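Local atomic coordinates of aminopeptidase (Aneurinibacillus sp. AM-1, PDB entry 5IB9), a protein that probably acts as a zinc-dependent aminopeptidase, a family M28 metalloexopeptidase that removes residues from the N-terminus of peptides and carries a protease-associated domain. Residues E83-S91 and T155-A166. Sequence-based numbering, arbitrary orientation.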
loop_
_atom_site.group_PDB
_atom_site.type_symbol
_atom_site.label_atom_id
_atom_site.label_comp_id
_atom_site.label_asym_id
_atom_site.label_seq_id
_atom_site.Cartn_x
_atom_site.Cartn_y
_atom_site.Cartn_z
ATOM N N GLU A 83 0.954 -16.444 26.009
ATOM C CA GLU A 83 1.254 -16.379 24.557
ATOM C C GLU A 83 1.261 -14.915 24.056
ATOM O O GLU A 83 0.175 -14.298 23.971
ATOM C CB GLU A 83 0.184 -17.169 23.748
ATOM C CG GLU A 83 0.106 -18.703 24.040
ATOM C CD GLU A 83 1.300 -19.490 23.468
ATOM O OE1 GLU A 83 1.268 -19.796 22.254
ATOM O OE2 GLU A 83 2.259 -19.810 24.227
ATOM N N ALA A 84 2.446 -14.380 23.708
ATOM C CA ALA A 84 2.545 -13.057 23.030
ATOM C C ALA A 84 1.741 -13.007 21.736
ATOM O O ALA A 84 1.813 -13.920 20.880
ATOM C CB ALA A 84 3.987 -12.680 22.750
ATOM N N PHE A 85 0.997 -11.929 21.550
ATOM C CA PHE A 85 0.275 -11.759 20.317
ATOM C C PHE A 85 1.338 -11.393 19.251
ATOM O O PHE A 85 2.375 -10.792 19.583
ATOM C CB PHE A 85 -0.765 -10.629 20.425
ATOM C CG PHE A 85 -2.067 -11.051 21.077
ATOM C CD1 PHE A 85 -2.230 -10.939 22.467
ATOM C CD2 PHE A 85 -3.143 -11.534 20.322
ATOM C CE1 PHE A 85 -3.434 -11.326 23.076
ATOM C CE2 PHE A 85 -4.355 -11.937 20.932
ATOM C CZ PHE A 85 -4.495 -11.818 22.322
ATOM N N THR A 86 1.087 -11.771 17.986
ATOM C CA THR A 86 2.033 -11.414 16.921
ATOM C C THR A 86 1.996 -9.902 16.759
ATOM O O THR A 86 0.925 -9.322 16.753
ATOM C CB THR A 86 1.628 -12.082 15.591
ATOM O OG1 THR A 86 1.699 -13.497 15.752
ATOM C CG2 THR A 86 2.607 -11.671 14.479
ATOM N N TYR A 87 3.175 -9.283 16.665
ATOM C CA TYR A 87 3.373 -7.835 16.644
ATOM C C TYR A 87 3.329 -7.175 18.027
ATOM O O TYR A 87 3.358 -5.932 18.143
ATOM C CB TYR A 87 2.463 -7.098 15.666
ATOM C CG TYR A 87 2.735 -7.526 14.224
ATOM C CD1 TYR A 87 1.856 -8.375 13.570
ATOM C CD2 TYR A 87 3.877 -7.081 13.566
ATOM C CE1 TYR A 87 2.108 -8.801 12.254
ATOM C CE2 TYR A 87 4.136 -7.485 12.263
ATOM C CZ TYR A 87 3.269 -8.332 11.634
ATOM O OH TYR A 87 3.562 -8.708 10.343
ATOM N N SER A 88 3.327 -8.009 19.059
ATOM C CA SER A 88 3.456 -7.417 20.404
ATOM C C SER A 88 4.790 -6.694 20.597
ATOM O O SER A 88 5.836 -7.261 20.309
ATOM C CB SER A 88 3.268 -8.499 21.496
ATOM O OG SER A 88 3.467 -7.904 22.784
ATOM N N PRO A 89 4.768 -5.473 21.135
ATOM C CA PRO A 89 5.935 -4.776 21.592
ATOM C C PRO A 89 6.606 -5.572 22.757
ATOM O O PRO A 89 5.971 -6.472 23.331
ATOM C CB PRO A 89 5.365 -3.442 22.035
ATOM C CG PRO A 89 4.026 -3.314 21.334
ATOM C CD PRO A 89 3.541 -4.668 21.271
ATOM N N ASN A 90 7.888 -5.311 23.016
ATOM C CA ASN A 90 8.505 -5.794 24.278
ATOM C C ASN A 90 8.026 -4.959 25.479
ATOM O O ASN A 90 7.586 -3.827 25.340
ATOM C CB ASN A 90 10.036 -5.752 24.197
ATOM C CG ASN A 90 10.581 -6.497 23.009
ATOM O OD1 ASN A 90 11.179 -5.873 22.075
ATOM N ND2 ASN A 90 10.418 -7.821 23.008
ATOM N N SER A 91 8.150 -5.546 26.668
ATOM C CA SER A 91 7.908 -4.829 27.933
ATOM C C SER A 91 8.570 -5.575 29.104
ATOM O O SER A 91 8.989 -6.741 29.006
ATOM C CB SER A 91 6.401 -4.717 28.233
ATOM O OG SER A 91 5.910 -6.006 28.476
ATOM N N THR A 155 -3.092 -12.260 16.665
ATOM C CA THR A 155 -2.278 -11.222 16.090
ATOM C C THR A 155 -2.899 -9.825 16.210
ATOM O O THR A 155 -4.112 -9.629 16.128
ATOM C CB THR A 155 -1.951 -11.579 14.566
ATOM O OG1 THR A 155 -1.131 -10.542 13.975
ATOM C CG2 THR A 155 -3.264 -11.804 13.782
ATOM N N LEU A 156 -2.039 -8.837 16.352
ATOM C CA LEU A 156 -2.459 -7.467 16.373
ATOM C C LEU A 156 -2.505 -6.974 14.935
ATOM O O LEU A 156 -2.796 -5.800 14.662
ATOM C CB LEU A 156 -1.516 -6.650 17.253
ATOM C CG LEU A 156 -1.344 -7.261 18.663
ATOM C CD1 LEU A 156 -0.514 -6.262 19.400
ATOM C CD2 LEU A 156 -2.692 -7.484 19.347
ATOM N N GLY A 157 -2.197 -7.898 14.028
ATOM C CA GLY A 157 -2.486 -7.700 12.580
ATOM C C GLY A 157 -1.305 -7.144 11.804
ATOM O O GLY A 157 -1.033 -7.564 10.665
ATOM N N GLY A 158 -0.616 -6.197 12.411
ATOM C CA GLY A 158 0.480 -5.532 11.787
ATOM C C GLY A 158 1.263 -4.752 12.791
ATOM O O GLY A 158 0.852 -4.576 13.954
ATOM N N SER A 159 2.423 -4.318 12.347
ATOM C CA SER A 159 3.308 -3.498 13.150
ATOM C C SER A 159 2.554 -2.271 13.569
ATOM O O SER A 159 1.742 -1.735 12.793
ATOM C CB SER A 159 4.549 -3.106 12.323
ATOM O OG SER A 159 4.221 -2.770 10.956
ATOM N N ASP A 160 2.766 -1.807 14.786
ATOM C CA ASP A 160 2.106 -0.577 15.226
ATOM C C ASP A 160 2.624 -0.077 16.565
ATOM O O ASP A 160 2.508 -0.767 17.586
ATOM C CB ASP A 160 0.571 -0.720 15.263
ATOM C CG ASP A 160 -0.140 0.609 15.550
ATOM O OD1 ASP A 160 0.562 1.583 15.908
ATOM O OD2 ASP A 160 -1.393 0.693 15.412
ATOM N N ALA A 161 3.170 1.141 16.569
ATOM C CA ALA A 161 3.847 1.666 17.754
ATOM C C ALA A 161 2.869 2.309 18.737
ATOM O O ALA A 161 3.253 2.799 19.810
ATOM C CB ALA A 161 4.982 2.635 17.363
ATOM N N SER A 162 1.591 2.274 18.383
ATOM C CA SER A 162 0.558 2.625 19.348
ATOM C C SER A 162 0.387 1.503 20.364
ATOM O O SER A 162 -0.085 1.748 21.483
ATOM C CB SER A 162 -0.758 2.862 18.670
ATOM O OG SER A 162 -0.458 3.538 17.478
ATOM N N PHE A 163 0.759 0.294 19.966
ATOM C CA PHE A 163 0.619 -0.867 20.876
ATOM C C PHE A 163 1.498 -0.839 22.141
ATOM O O PHE A 163 2.498 -0.102 22.277
ATOM C CB PHE A 163 0.893 -2.170 20.145
ATOM C CG PHE A 163 -0.018 -2.477 18.968
ATOM C CD1 PHE A 163 -1.368 -2.111 18.937
ATOM C CD2 PHE A 163 0.499 -3.234 17.918
ATOM C CE1 PHE A 163 -2.173 -2.485 17.847
ATOM C CE2 PHE A 163 -0.301 -3.607 16.838
ATOM C CZ PHE A 163 -1.634 -3.213 16.812
ATOM N N VAL A 164 1.100 -1.672 23.105
ATOM C CA VAL A 164 2.024 -1.989 24.215
ATOM C C VAL A 164 1.977 -3.466 24.258
ATOM O O VAL A 164 1.145 -4.060 23.597
ATOM C CB VAL A 164 1.611 -1.396 25.599
ATOM C CG1 VAL A 164 1.691 0.115 25.563
ATOM C CG2 VAL A 164 0.220 -1.895 26.014
ATOM N N ALA A 165 2.862 -4.099 25.046
ATOM C CA ALA A 165 2.932 -5.547 25.036
ATOM C C ALA A 165 1.559 -6.170 25.301
ATOM O O ALA A 165 0.789 -5.665 26.136
ATOM C CB ALA A 165 3.999 -6.038 26.070
ATOM N N ALA A 166 1.249 -7.264 24.609
ATOM C CA ALA A 166 -0.040 -7.890 24.685
ATOM C C ALA A 166 0.187 -9.382 24.728
ATOM O O ALA A 166 0.918 -9.918 23.875
ATOM C CB ALA A 166 -0.876 -7.510 23.460
HETATM O O HOH W 1 4.043 -3.910 16.512
HETATM O O HOH W 2 5.129 -1.752 25.482
HETATM O O HOH W 3 5.200 -2.978 25.536
#
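In the protease-associated (PA) domain, the type II turn Phe85-Ser88 packs against the 155-166 loop, which leads into strand 165-169. The Thr155 end of the loop lies near the active site: its side chain is about 7 Å from the bound inhibitor. Two nearly straight backbone bonds join the segments. Phe85 N donates to Ala166 O at 3.1 Å, and Leu156 N donates to Thr86 O at 3.0 Å. The Phe85 ring has Thr155 N at its edge, and Phe85 CB meets Leu156 CD2.

Tyr87 lays one ring face on the backbone of Gly158 and Ser159. Gly158 CA sits 3.7 Å from the ring centroid, 13° off the normal, a CH-pi contact. Thr155 OG1 approaches the ring edge and also accepts from Gly157 N, forming an ST turn. The Tyr87 hydroxyl hydrogen-bonds to Glu63 O on strand 55-66. Without the ring, as with an alanine at this position, the Gly158-Ser159 backbone would probably lose its aromatic cover and Glu63 O this hydroxyl partner. One water links Tyr87 O to Asp160 N.

Pro89 crosses Phe163 at about a right angle, with CG 3.5 Å from Phe163 CB. The loop also reaches the dimer interface, where Ser162 OG hydrogen-bonds to Ser162 OG of the second subunit. Ser88 holds OG anti to its own N (chi1 177°), which brings the hydroxyl to the backbone of Ala166. There it accepts from Ala166 N at 2.9 Å and donates in plane to a lone pair of Pro89 O, also at 2.9 Å.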